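Local coordinates for nitroreductase family protein (PDB 7DP1) that binds flavin mononucleotide and probably reduces nitro groups of dinitroaniline herbicides, with NADPH as the source of electrons, at residues Q82-D86 and Q195-S199; Q51-A55 and D153-W157; A23-V29 and A202-D207; A69-I74 and Y181-V185. The protein carries 1 engineered substitution. All blocks are in the same frame, centred on the assembly; numbering follows the deposited sequence.

How the interactions relate
Along the chain, interaction 3 joins residues 23-29 to 202-207 and so closes a loop that holds the other three, while interaction 1 crosses both interaction 2 and interaction 4. Strand 195-204 is the common thread: interaction 1 uses its start and interaction 3 its end, with centres about 25 Å apart on opposite sides of the chain's centre. Interaction 2 reaches the same four-stranded antiparallel sheet through strand 54-59 and touches interaction 1 where Met154 meets Phe198. Interaction 4, centred about 12 Å from interaction 1, is tied to it through Gln82. Interactions 1 and 2 both touch the second subunit and contain flavin-pocket residues, so sheet, dimer interface and the two flavin sites share the same elements.

Interaction 1. Residues Q82-D86 and Q195-S199; sequences QPEYD and QILFS
Glu84 and Leu197 mark the closest approach of the backbones, their CA atoms 6.7 Å apart, so loop 82-86 and strand 195-199 are bridged by side chains reaching across to main-chain atoms. The Glu84 side chain, bent at its second torsion (chi2 -71°), crosses that of Leu197 at about a right angle and presents OE2 to the strand. Leu197 N donates to this oxygen at 2.7 Å along a nearly straight path (168°), meeting the anti lone pair. The same OE2 lies 3.4 Å from Ile196 CG1, while OE1 forms a salt bridge with Arg186. The Tyr85 ring turns its edge to the strand, with CE2 3.3 Å from Leu197 O. Its OH also approaches Phe198 O in the ring plane, but the modelled separation is too short to be trusted. Ile196 CD1 touches Tyr85 CD2 at 4.2 Å. Phe198, of the flavin pocket, starts away from the loop at CB, yet its CD1 lies 3.5 Å from Tyr85 OH; with Ser199 it forms a classic beta bulge opposite Leu140. Strand 136-143 flanks these residues, helix 182-189 packs on Leu197, and helix 148-167 meets Ile196 and Phe198, with Pro149 of the second subunit packing on Tyr85.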
loop_
_atom_site.group_PDB
_atom_site.type_symbol
_atom_site.label_atom_id
_atom_site.label_comp_id
_atom_site.label_asym_id
_atom_site.label_seq_id
_atom_site.Cartn_x
_atom_site.Cartn_y
_atom_site.Cartn_z
ATOM N N GLN A 82 16.890 -14.870 -10.082
ATOM C CA GLN A 82 17.046 -13.559 -10.719
ATOM C C GLN A 82 16.286 -12.523 -9.899
ATOM O O GLN A 82 15.234 -12.026 -10.315
ATOM C CB GLN A 82 16.525 -13.567 -12.164
ATOM C CG GLN A 82 17.059 -14.711 -13.031
ATOM C CD GLN A 82 16.284 -14.848 -14.333
ATOM O OE1 GLN A 82 15.046 -14.786 -14.339
ATOM N NE2 GLN A 82 17.003 -15.051 -15.443
ATOM N N PRO A 83 16.796 -12.218 -8.701
ATOM C CA PRO A 83 16.051 -11.336 -7.790
ATOM C C PRO A 83 15.881 -9.944 -8.385
ATOM O O PRO A 83 16.869 -9.410 -8.863
ATOM C CB PRO A 83 16.935 -11.308 -6.537
ATOM C CG PRO A 83 17.810 -12.497 -6.661
ATOM C CD PRO A 83 18.069 -12.668 -8.118
ATOM N N GLU A 84 14.668 -9.380 -8.377
ATOM C CA GLU A 84 14.432 -8.015 -8.853
ATOM C C GLU A 84 14.950 -6.998 -7.836
ATOM O O GLU A 84 15.336 -5.878 -8.189
ATOM C CB GLU A 84 12.934 -7.745 -9.086
ATOM C CG GLU A 84 12.314 -8.279 -10.342
ATOM C CD GLU A 84 12.758 -7.544 -11.603
ATOM O OE1 GLU A 84 13.843 -7.875 -12.116
ATOM O OE2 GLU A 84 12.024 -6.650 -12.088
ATOM N N TYR A 85 14.932 -7.404 -6.571
ATOM C CA TYR A 85 15.309 -6.553 -5.443
ATOM C C TYR A 85 15.430 -7.441 -4.206
ATOM O O TYR A 85 15.323 -8.658 -4.309
ATOM C CB TYR A 85 14.269 -5.462 -5.216
ATOM C CG TYR A 85 12.867 -6.022 -5.089
ATOM C CD1 TYR A 85 12.385 -6.478 -3.862
ATOM C CD2 TYR A 85 12.028 -6.112 -6.198
ATOM C CE1 TYR A 85 11.101 -7.003 -3.747
ATOM C CE2 TYR A 85 10.741 -6.631 -6.087
ATOM C CZ TYR A 85 10.287 -7.076 -4.859
ATOM O OH TYR A 85 9.019 -7.601 -4.739
ATOM N N ASP A 86 15.602 -6.837 -3.040
ATOM C CA ASP A 86 15.619 -7.583 -1.780
ATOM C C ASP A 86 14.206 -7.789 -1.246
ATOM O O ASP A 86 13.559 -6.826 -0.793
ATOM C CB ASP A 86 16.443 -6.834 -0.740
ATOM C CG ASP A 86 17.918 -6.994 -0.955
ATOM O OD1 ASP A 86 18.305 -7.805 -1.815
ATOM O OD2 ASP A 86 18.695 -6.292 -0.282
ATOM N N GLN A 195 11.137 -1.543 -16.854
ATOM C CA GLN A 195 10.154 -1.940 -15.839
ATOM C C GLN A 195 10.804 -2.795 -14.762
ATOM O O GLN A 195 11.789 -3.497 -15.016
ATOM C CB GLN A 195 9.000 -2.719 -16.473
ATOM C CG GLN A 195 8.141 -1.869 -17.367
ATOM C CD GLN A 195 7.367 -0.853 -16.567
ATOM O OE1 GLN A 195 6.551 -1.209 -15.714
ATOM N NE2 GLN A 195 7.650 0.426 -16.805
ATOM N N ILE A 196 10.241 -2.748 -13.565
ATOM C CA ILE A 196 10.654 -3.649 -12.495
ATOM C C ILE A 196 9.424 -4.342 -11.933
ATOM O O ILE A 196 8.385 -3.712 -11.707
ATOM C CB ILE A 196 11.443 -2.898 -11.371
ATOM C CG1 ILE A 196 11.782 -3.845 -10.218
ATOM C CG2 ILE A 196 10.672 -1.679 -10.848
ATOM C CD1 ILE A 196 12.835 -3.297 -9.243
ATOM N N LEU A 197 9.527 -5.648 -11.728
ATOM C CA LEU A 197 8.397 -6.402 -11.215
ATOM C C LEU A 197 8.393 -6.290 -9.718
ATOM O O LEU A 197 9.392 -6.628 -9.088
ATOM C CB LEU A 197 8.475 -7.874 -11.626
ATOM C CG LEU A 197 7.418 -8.804 -11.013
ATOM C CD1 LEU A 197 6.027 -8.459 -11.528
ATOM C CD2 LEU A 197 7.738 -10.275 -11.291
ATOM N N PHE A 198 7.288 -5.819 -9.148
ATOM C CA PHE A 198 7.147 -5.792 -7.689
ATOM C C PHE A 198 6.609 -7.137 -7.192
ATOM O O PHE A 198 7.264 -7.841 -6.424
ATOM C CB PHE A 198 6.247 -4.617 -7.248
ATOM C CG PHE A 198 5.661 -4.749 -5.842
ATOM C CD1 PHE A 198 6.387 -5.275 -4.797
ATOM C CD2 PHE A 198 4.375 -4.307 -5.585
ATOM C CE1 PHE A 198 5.838 -5.376 -3.528
ATOM C CE2 PHE A 198 3.827 -4.396 -4.318
ATOM C CZ PHE A 198 4.559 -4.945 -3.293
ATOM N N SER A 199 5.430 -7.515 -7.642
ATOM C CA SER A 199 4.784 -8.658 -7.021
ATOM C C SER A 199 3.766 -9.283 -7.946
ATOM O O SER A 199 3.268 -8.631 -8.868
ATOM C CB SER A 199 4.115 -8.225 -5.716
ATOM O OG SER A 199 3.419 -9.302 -5.109
#

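Interaction 2. Residues Q51-A55 and D153-W157; sequences QPWQA and DMGMW. With FMN (flavin mononucleotide), chain D.
Trp53 starts its contact with helix 148-167 at CB, which lies 4.2 Å from Met154 CG. A first torsion of 50° sets CG between backbone N and carbonyl carbon and lays the indole over Trp157. CG sits 3.5 Å from Trp157 CG, and the two five-membered rings stack face to face, centroids 3.5 Å apart and planes at 17°. CD1 and CE2 lie over the same ring, CE2 3.2 Å from Trp157 CD1, and NE1 comes within 3.0 Å of that carbon; the two indole nitrogens, both donors, do not bond each other, and Trp53 NE1 is hydrogen-bonded to Gln42 OE1. The paired indoles join strand 54-59, the outermost of the sheet within this subunit, to helix 148-167 in the alpha+beta core of the nitroreductase fold, while Ala55 pairs in parallel with a strand of the second subunit. Over the six-membered ring stands Trp157 CB, a CH-pi contact 3.6 Å from its centroid. At the far rim CZ3 is 3.5 Å from Asp153 O, and Gln51 CA lies against the opposite face. Asp153 CB packs on Pro52 CG, and its OD1, hydrogen-bonded to Gly47 N, faces the flavin's dimethyl edge, where Met156 SD lies 3.5 Å from FMN C8M.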
loop_
_atom_site.group_PDB
_atom_site.type_symbol
_atom_site.label_atom_id
_atom_site.label_comp_id
_atom_site.label_asym_id
_atom_site.label_seq_id
_atom_site.Cartn_x
_atom_site.Cartn_y
_atom_site.Cartn_z
ATOM N N GLN A 51 -0.247 7.841 -9.755
ATOM C CA GLN A 51 -0.801 6.537 -10.118
ATOM C C GLN A 51 0.270 5.620 -10.752
ATOM O O GLN A 51 0.119 5.180 -11.886
ATOM C CB GLN A 51 -1.975 6.698 -11.104
ATOM C CG GLN A 51 -3.141 7.533 -10.554
ATOM C CD GLN A 51 -4.012 8.099 -11.657
ATOM O OE1 GLN A 51 -4.873 7.406 -12.217
ATOM N NE2 GLN A 51 -3.753 9.347 -12.020
ATOM N N PRO A 52 1.350 5.343 -10.020
ATOM C CA PRO A 52 2.512 4.690 -10.651
ATOM C C PRO A 52 2.329 3.194 -10.953
ATOM O O PRO A 52 3.190 2.625 -11.628
ATOM C CB PRO A 52 3.630 4.921 -9.624
ATOM C CG PRO A 52 2.884 4.951 -8.280
ATOM C CD PRO A 52 1.549 5.600 -8.580
ATOM N N TRP A 53 1.244 2.577 -10.483
ATOM C CA TRP A 53 1.017 1.154 -10.696
ATOM C C TRP A 53 0.692 0.759 -12.143
ATOM O O TRP A 53 -0.065 1.435 -12.840
ATOM C CB TRP A 53 -0.101 0.643 -9.778
ATOM C CG TRP A 53 -1.356 1.435 -9.787
ATOM C CD1 TRP A 53 -2.428 1.276 -10.621
ATOM C CD2 TRP A 53 -1.691 2.517 -8.905
ATOM N NE1 TRP A 53 -3.403 2.194 -10.316
ATOM C CE2 TRP A 53 -2.973 2.969 -9.269
ATOM C CE3 TRP A 53 -1.025 3.146 -7.837
ATOM C CZ2 TRP A 53 -3.608 4.035 -8.614
ATOM C CZ3 TRP A 53 -1.664 4.194 -7.170
ATOM C CH2 TRP A 53 -2.941 4.629 -7.568
ATOM N N GLN A 54 1.253 -0.360 -12.570
ATOM C CA GLN A 54 0.927 -0.941 -13.883
ATOM C C GLN A 54 0.747 -2.433 -13.702
ATOM O O GLN A 54 1.479 -3.053 -12.938
ATOM C CB GLN A 54 2.023 -0.660 -14.913
ATOM C CG GLN A 54 2.045 0.765 -15.424
ATOM C CD GLN A 54 3.226 1.033 -16.340
ATOM O OE1 GLN A 54 4.238 1.599 -15.928
ATOM N NE2 GLN A 54 3.110 0.601 -17.584
ATOM N N ALA A 55 -0.200 -3.027 -14.407
ATOM C CA ALA A 55 -0.439 -4.441 -14.184
ATOM C C ALA A 55 -0.612 -5.204 -15.469
ATOM O O ALA A 55 -1.281 -4.749 -16.388
ATOM C CB ALA A 55 -1.658 -4.645 -13.298
ATOM N N ASP A 153 2.571 3.788 -2.912
ATOM C CA ASP A 153 1.411 4.045 -3.776
ATOM C C ASP A 153 0.911 2.743 -4.387
ATOM O O ASP A 153 -0.283 2.509 -4.466
ATOM C CB ASP A 153 1.746 5.008 -4.926
ATOM C CG ASP A 153 2.187 6.390 -4.469
ATOM O OD1 ASP A 153 1.848 6.811 -3.340
ATOM O OD2 ASP A 153 2.851 7.081 -5.291
ATOM N N MET A 154 1.828 1.889 -4.826
ATOM C CA MET A 154 1.405 0.614 -5.402
ATOM C C MET A 154 0.663 -0.263 -4.375
ATOM O O MET A 154 -0.336 -0.930 -4.713
ATOM C CB MET A 154 2.614 -0.157 -5.977
ATOM C CG MET A 154 3.233 0.506 -7.227
ATOM S SD MET A 154 4.361 -0.593 -8.142
ATOM C CE MET A 154 5.711 -0.774 -6.989
ATOM N N GLY A 155 1.170 -0.281 -3.146
ATOM C CA GLY A 155 0.523 -1.025 -2.063
ATOM C C GLY A 155 -0.893 -0.524 -1.853
ATOM O O GLY A 155 -1.839 -1.293 -1.673
ATOM N N MET A 156 -1.046 0.786 -1.914
ATOM C CA MET A 156 -2.365 1.392 -1.733
ATOM C C MET A 156 -3.300 0.844 -2.785
ATOM O O MET A 156 -4.426 0.442 -2.483
ATOM C CB MET A 156 -2.272 2.913 -1.807
ATOM C CG MET A 156 -1.530 3.531 -0.608
ATOM S SD MET A 156 -1.275 5.293 -0.890
ATOM C CE MET A 156 0.154 5.526 0.193
ATOM N N TRP A 157 -2.829 0.820 -4.024
ATOM C CA TRP A 157 -3.633 0.252 -5.128
ATOM C C TRP A 157 -3.906 -1.229 -4.942
ATOM O O TRP A 157 -5.045 -1.688 -5.045
ATOM C CB TRP A 157 -2.944 0.462 -6.462
ATOM C CG TRP A 157 -3.693 -0.119 -7.626
ATOM C CD1 TRP A 157 -4.747 0.449 -8.271
ATOM C CD2 TRP A 157 -3.427 -1.366 -8.311
ATOM N NE1 TRP A 157 -5.155 -0.351 -9.318
ATOM C CE2 TRP A 157 -4.370 -1.473 -9.363
ATOM C CE3 TRP A 157 -2.503 -2.399 -8.128
ATOM C CZ2 TRP A 157 -4.415 -2.581 -10.251
ATOM C CZ3 TRP A 157 -2.550 -3.504 -9.004
ATOM C CH2 TRP A 157 -3.506 -3.581 -10.048
HETATM N N1 FMN D . -1.629 15.891 -0.932
HETATM C C2 FMN D . -1.199 17.117 -0.494
HETATM O O2 FMN D . -1.903 18.098 -0.698
HETATM N N3 FMN D . 0.001 17.245 0.179
HETATM C C4 FMN D . 0.797 16.151 0.437
HETATM O O4 FMN D . 1.865 16.312 1.057
HETATM C C4A FMN D . 0.362 14.898 -0.016
HETATM N N5 FMN D . 1.107 13.761 0.198
HETATM C C5A FMN D . 0.645 12.530 -0.219
HETATM C C6 FMN D . 1.406 11.401 0.027
HETATM C C7 FMN D . 0.950 10.159 -0.397
HETATM C C7M FMN D . 1.768 8.941 -0.103
HETATM C C8 FMN D . -0.259 10.042 -1.070
HETATM C C8M FMN D . -0.768 8.687 -1.487
HETATM C C9 FMN D . -1.019 11.174 -1.317
HETATM C C9A FMN D . -0.569 12.420 -0.884
HETATM N N10 FMN D . -1.309 13.566 -1.126
HETATM C C10 FMN D . -0.851 14.783 -0.692
HETATM C "C1'" FMN D . -2.637 13.514 -1.831
HETATM C "C2'" FMN D . -2.499 13.301 -3.335
HETATM O "O2'" FMN D . -2.181 14.511 -3.978
HETATM C "C3'" FMN D . -3.838 12.758 -3.835
HETATM O "O3'" FMN D . -4.072 11.484 -3.274
HETATM C "C4'" FMN D . -3.941 12.655 -5.355
HETATM O "O4'" FMN D . -3.904 13.973 -5.873
HETATM C "C5'" FMN D . -5.302 12.039 -5.684
HETATM O "O5'" FMN D . -6.338 12.829 -5.095
HETATM P P FMN D . -7.434 12.167 -4.100
HETATM O O1P FMN D . -8.244 13.328 -3.548
HETATM O O2P FMN D . -8.361 11.207 -4.794
HETATM O O3P FMN D . -6.688 11.369 -3.063
#

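Interaction 3. Residues A23-V29 and A202-D207; sequences AFTDRPV and AIGHAD
His205 and Arg27 lie flat on each other, the guanidinium and imidazole planes only 3° apart with centres 4.1 Å from one another. Arg27 achieves this with a fully extended chain whose CG is anti to the backbone N (chi1 178°), which carries CD directly over the middle of the imidazole, 3.4 Å from its centroid. At the ring's edge, NE2 gives a weak hydrogen bond to Pro28 O. With an alanine here, the Arg27 guanidinium would probably be left without its stacking surface and Pro28 O without the NE2 donor. Beside the imidazole the backbones join in a single antiparallel bridge, Phe24 and Ala206 forming a non-hydrogen-bonded pair framed by Asp207 N to Ala23 O at 2.8 Å and Thr25 N to His205 O at 3.0 Å. One water fastens the turn of the loop, accepting from His205 N at 2.7 Å and donating to Thr25 O and Arg27 O. Phe24 sets CD2 3.4 Å from Gly204 C, the ring edge lying close against the glycine backbone. Outside this shell, Asn213 ND2 bonds both Ala23 O and Asp207 O, and strand 136-143 packs on Val29 and Ile203. The guanidinium's positive charge, stacked on the ring, would probably disfavour a second proton on the imidazole, and a neutral ring protonated on NE2 can still donate to Pro28 O.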
loop_
_atom_site.group_PDB
_atom_site.type_symbol
_atom_site.label_atom_id
_atom_site.label_comp_id
_atom_site.label_asym_id
_atom_site.label_seq_id
_atom_site.Cartn_x
_atom_site.Cartn_y
_atom_site.Cartn_z
ATOM N N ALA A 23 -5.416 -21.853 -1.744
ATOM C CA ALA A 23 -6.125 -22.952 -2.383
ATOM C C ALA A 23 -7.379 -22.451 -3.085
ATOM O O ALA A 23 -8.350 -22.040 -2.429
ATOM C CB ALA A 23 -6.486 -24.022 -1.382
ATOM N N PHE A 24 -7.347 -22.501 -4.418
ATOM C CA PHE A 24 -8.444 -22.040 -5.266
ATOM C C PHE A 24 -9.134 -23.181 -6.001
ATOM O O PHE A 24 -8.494 -24.153 -6.411
ATOM C CB PHE A 24 -7.944 -21.030 -6.307
ATOM C CG PHE A 24 -7.291 -19.810 -5.723
ATOM C CD1 PHE A 24 -5.951 -19.819 -5.384
ATOM C CD2 PHE A 24 -8.012 -18.639 -5.545
ATOM C CE1 PHE A 24 -5.347 -18.682 -4.858
ATOM C CE2 PHE A 24 -7.415 -17.511 -5.019
ATOM C CZ PHE A 24 -6.075 -17.532 -4.676
ATOM N N THR A 25 -10.443 -23.061 -6.182
ATOM C CA THR A 25 -11.159 -23.960 -7.079
ATOM C C THR A 25 -10.806 -23.497 -8.491
ATOM O O THR A 25 -10.230 -22.428 -8.645
ATOM C CB THR A 25 -12.673 -23.913 -6.841
ATOM O OG1 THR A 25 -13.206 -22.691 -7.360
ATOM C CG2 THR A 25 -12.984 -24.001 -5.343
ATOM N N ASP A 26 -11.176 -24.243 -9.525
ATOM C CA ASP A 26 -10.823 -23.829 -10.887
ATOM C C ASP A 26 -11.971 -23.133 -11.609
ATOM O O ASP A 26 -12.034 -23.111 -12.837
ATOM C CB ASP A 26 -10.366 -25.027 -11.706
ATOM C CG ASP A 26 -11.430 -26.068 -11.817
ATOM O OD1 ASP A 26 -12.539 -25.820 -11.295
ATOM O OD2 ASP A 26 -11.169 -27.127 -12.426
ATOM N N ARG A 27 -12.903 -22.608 -10.835
ATOM C CA ARG A 27 -13.951 -21.776 -11.380
ATOM C C ARG A 27 -13.289 -20.556 -12.009
ATOM O O ARG A 27 -12.475 -19.891 -11.363
ATOM C CB ARG A 27 -14.925 -21.385 -10.276
ATOM C CG ARG A 27 -16.045 -20.466 -10.686
ATOM C CD ARG A 27 -16.923 -20.176 -9.478
ATOM N NE ARG A 27 -17.986 -19.229 -9.794
ATOM C CZ ARG A 27 -18.871 -18.786 -8.907
ATOM N NH1 ARG A 27 -18.820 -19.219 -7.656
ATOM N NH2 ARG A 27 -19.807 -17.918 -9.271
ATOM N N PRO A 28 -13.603 -20.277 -13.282
ATOM C CA PRO A 28 -13.017 -19.138 -13.990
ATOM C C PRO A 28 -13.384 -17.822 -13.339
ATOM O O PRO A 28 -14.366 -17.730 -12.604
ATOM C CB PRO A 28 -13.637 -19.222 -15.387
ATOM C CG PRO A 28 -14.851 -20.072 -15.219
ATOM C CD PRO A 28 -14.490 -21.053 -14.154
ATOM N N VAL A 29 -12.568 -16.816 -13.596
ATOM C CA VAL A 29 -12.845 -15.471 -13.148
ATOM C C VAL A 29 -13.428 -14.671 -14.320
ATOM O O VAL A 29 -12.886 -14.679 -15.426
ATOM C CB VAL A 29 -11.573 -14.812 -12.599
ATOM C CG1 VAL A 29 -11.868 -13.414 -12.117
ATOM C CG2 VAL A 29 -11.021 -15.651 -11.466
ATOM N N ALA A 202 -2.085 -13.693 -7.121
ATOM C CA ALA A 202 -2.883 -14.814 -7.604
ATOM C C ALA A 202 -4.344 -14.471 -7.374
ATOM O O ALA A 202 -4.691 -13.990 -6.301
ATOM C CB ALA A 202 -2.499 -16.084 -6.896
ATOM N N ILE A 203 -5.201 -14.726 -8.363
ATOM C CA ILE A 203 -6.623 -14.375 -8.275
ATOM C C ILE A 203 -7.550 -15.523 -8.641
ATOM O O ILE A 203 -7.344 -16.182 -9.664
ATOM C CB ILE A 203 -6.961 -13.177 -9.195
ATOM C CG1 ILE A 203 -6.298 -11.901 -8.687
ATOM C CG2 ILE A 203 -8.457 -12.922 -9.231
ATOM C CD1 ILE A 203 -6.551 -10.702 -9.575
ATOM N N GLY A 204 -8.593 -15.739 -7.833
ATOM C CA GLY A 204 -9.565 -16.781 -8.122
ATOM C C GLY A 204 -10.616 -16.952 -7.046
ATOM O O GLY A 204 -10.748 -16.105 -6.144
ATOM N N HIS A 205 -11.372 -18.044 -7.153
ATOM C CA HIS A 205 -12.404 -18.385 -6.196
ATOM C C HIS A 205 -11.796 -19.268 -5.113
ATOM O O HIS A 205 -11.204 -20.307 -5.418
ATOM C CB HIS A 205 -13.561 -19.111 -6.892
ATOM C CG HIS A 205 -14.305 -18.269 -7.883
ATOM N ND1 HIS A 205 -15.428 -17.540 -7.553
ATOM C CD2 HIS A 205 -14.083 -18.040 -9.202
ATOM C CE1 HIS A 205 -15.874 -16.910 -8.627
ATOM N NE2 HIS A 205 -15.074 -17.192 -9.638
ATOM N N ALA A 206 -11.940 -18.865 -3.856
ATOM C CA ALA A 206 -11.354 -19.614 -2.744
ATOM C C ALA A 206 -11.973 -21.002 -2.524
ATOM O O ALA A 206 -13.194 -21.155 -2.532
ATOM C CB ALA A 206 -11.461 -18.803 -1.473
ATOM N N ASP A 207 -11.122 -22.002 -2.304
ATOM C CA ASP A 207 -11.585 -23.313 -1.839
ATOM C C ASP A 207 -11.879 -23.184 -0.351
ATOM O O ASP A 207 -10.989 -23.320 0.486
ATOM C CB ASP A 207 -10.539 -24.408 -2.113
ATOM C CG ASP A 207 -10.923 -25.775 -1.538
ATOM O OD1 ASP A 207 -11.959 -25.892 -0.845
ATOM O OD2 ASP A 207 -10.185 -26.752 -1.809
HETATM O O HOH W 1 -11.027 -20.007 -8.907
#

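Interaction 4. Residues A69-I74 and Y181-V185; sequences AVAARI and YGATV
Tyr181, at the N-cap position of helix 182-189, reaches across to helix 60-74 and lays its ring among three of that helix's side chains. With CG anti to the carbonyl carbon (chi1 -54°), the ring extends away from its own helix, so that CD2 meets Val70 CG1 at 3.6 Å and CD1 meets Arg73 CB at 3.5 Å. The Tyr181 side chain crosses that of Ile74 at about a right angle, its OH lying 3.5 Å from Ile74 CG1. That hydroxyl also donates to a water in the plane of the ring, and the water in turn donates a hydrogen bond to Arg73 O at 2.7 Å, bridging the hydroxyl to the last turn of helix 60-74. A phenylalanine in its place would probably leave this water without its donor and loosen the link to Arg73 O. The arrangement is a helix packed against the start of another: Ala69, Val70, Arg73 and Ile74, one helical turn apart in pairs, form the face that receives it. Within the first turn of the second helix, Thr184 divides its two branches, CG2 touching Ala69 CB at 3.6 Å and OG1 lying 3.4 Å from Arg73 CG. The hydroxyl is hydrogen-bonded to Gln82 OE1, while the bent chain of Arg73 carries NE to Gly80 O. At Val185 the contact turns purely apolar, CG2 against Val70 CG2 at 3.9 Å.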
loop_
_atom_site.group_PDB
_atom_site.type_symbol
_atom_site.label_atom_id
_atom_site.label_comp_id
_atom_site.label_asym_id
_atom_site.label_seq_id
_atom_site.Cartn_x
_atom_site.Cartn_y
_atom_site.Cartn_z
ATOM N N ALA A 69 8.329 -21.218 -17.854
ATOM C CA ALA A 69 9.582 -20.495 -17.910
ATOM C C ALA A 69 10.201 -20.394 -16.528
ATOM O O ALA A 69 11.392 -20.626 -16.357
ATOM C CB ALA A 69 9.369 -19.128 -18.497
ATOM N N VAL A 70 9.385 -20.049 -15.539
ATOM C CA VAL A 70 9.889 -19.926 -14.185
ATOM C C VAL A 70 10.286 -21.304 -13.632
ATOM O O VAL A 70 11.284 -21.435 -12.924
ATOM C CB VAL A 70 8.848 -19.263 -13.277
ATOM C CG1 VAL A 70 9.285 -19.337 -11.826
ATOM C CG2 VAL A 70 8.656 -17.788 -13.683
ATOM N N ALA A 71 9.531 -22.337 -13.986
ATOM C CA ALA A 71 9.873 -23.692 -13.565
ATOM C C ALA A 71 11.254 -24.105 -14.095
ATOM O O ALA A 71 12.016 -24.791 -13.412
ATOM C CB ALA A 71 8.813 -24.667 -14.013
ATOM N N ALA A 72 11.564 -23.692 -15.320
ATOM C CA ALA A 72 12.875 -23.962 -15.914
ATOM C C ALA A 72 14.001 -23.334 -15.095
ATOM O O ALA A 72 15.066 -23.922 -14.966
ATOM C CB ALA A 72 12.922 -23.462 -17.349
ATOM N N ARG A 73 13.774 -22.130 -14.572
ATOM C CA ARG A 73 14.744 -21.491 -13.702
ATOM C C ARG A 73 14.803 -22.260 -12.399
ATOM O O ARG A 73 15.883 -22.480 -11.841
ATOM C CB ARG A 73 14.371 -20.023 -13.427
ATOM C CG ARG A 73 14.282 -19.141 -14.661
ATOM C CD ARG A 73 15.578 -19.175 -15.451
ATOM N NE ARG A 73 16.659 -18.474 -14.755
ATOM C CZ ARG A 73 17.846 -18.214 -15.296
ATOM N NH1 ARG A 73 18.760 -17.554 -14.603
ATOM N NH2 ARG A 73 18.120 -18.614 -16.533
ATOM N N ILE A 74 13.640 -22.705 -11.932
ATOM C CA ILE A 74 13.550 -23.270 -10.589
ATOM C C ILE A 74 14.414 -24.517 -10.444
ATOM O O ILE A 74 15.073 -24.689 -9.430
ATOM C CB ILE A 74 12.098 -23.602 -10.203
ATOM C CG1 ILE A 74 11.340 -22.325 -9.890
ATOM C CG2 ILE A 74 12.046 -24.485 -8.967
ATOM C CD1 ILE A 74 9.938 -22.572 -9.450
ATOM N N TYR A 181 12.406 -14.266 -9.860
ATOM C CA TYR A 181 12.762 -14.554 -11.253
ATOM C C TYR A 181 12.235 -13.440 -12.141
ATOM O O TYR A 181 11.697 -13.717 -13.215
ATOM C CB TYR A 181 12.186 -15.896 -11.731
ATOM C CG TYR A 181 12.548 -17.048 -10.848
ATOM C CD1 TYR A 181 13.796 -17.658 -10.951
ATOM C CD2 TYR A 181 11.658 -17.515 -9.888
ATOM C CE1 TYR A 181 14.145 -18.700 -10.135
ATOM C CE2 TYR A 181 12.001 -18.568 -9.063
ATOM C CZ TYR A 181 13.248 -19.156 -9.190
ATOM O OH TYR A 181 13.603 -20.205 -8.375
ATOM N N GLY A 182 12.389 -12.198 -11.684
ATOM C CA GLY A 182 11.826 -11.039 -12.353
ATOM C C GLY A 182 12.109 -10.983 -13.848
ATOM O O GLY A 182 11.189 -10.802 -14.651
ATOM N N ALA A 183 13.376 -11.159 -14.215
ATOM C CA ALA A 183 13.804 -11.043 -15.609
ATOM C C ALA A 183 13.081 -12.031 -16.507
ATOM O O ALA A 183 12.664 -11.680 -17.606
ATOM C CB ALA A 183 15.313 -11.241 -15.727
ATOM N N THR A 184 12.943 -13.268 -16.039
ATOM C CA THR A 184 12.211 -14.289 -16.783
ATOM C C THR A 184 10.741 -13.904 -16.933
ATOM O O THR A 184 10.188 -13.951 -18.023
ATOM C CB THR A 184 12.278 -15.662 -16.102
ATOM O OG1 THR A 184 13.618 -16.151 -16.145
ATOM C CG2 THR A 184 11.356 -16.649 -16.813
ATOM N N VAL A 185 10.111 -13.539 -15.825
ATOM C CA VAL A 185 8.708 -13.133 -15.856
ATOM C C VAL A 185 8.516 -11.963 -16.823
ATOM O O VAL A 185 7.656 -12.020 -17.707
ATOM C CB VAL A 185 8.206 -12.755 -14.457
ATOM C CG1 VAL A 185 6.725 -12.271 -14.496
ATOM C CG2 VAL A 185 8.390 -13.925 -13.494
HETATM O O HOH W 2 15.966 -21.293 -9.391
#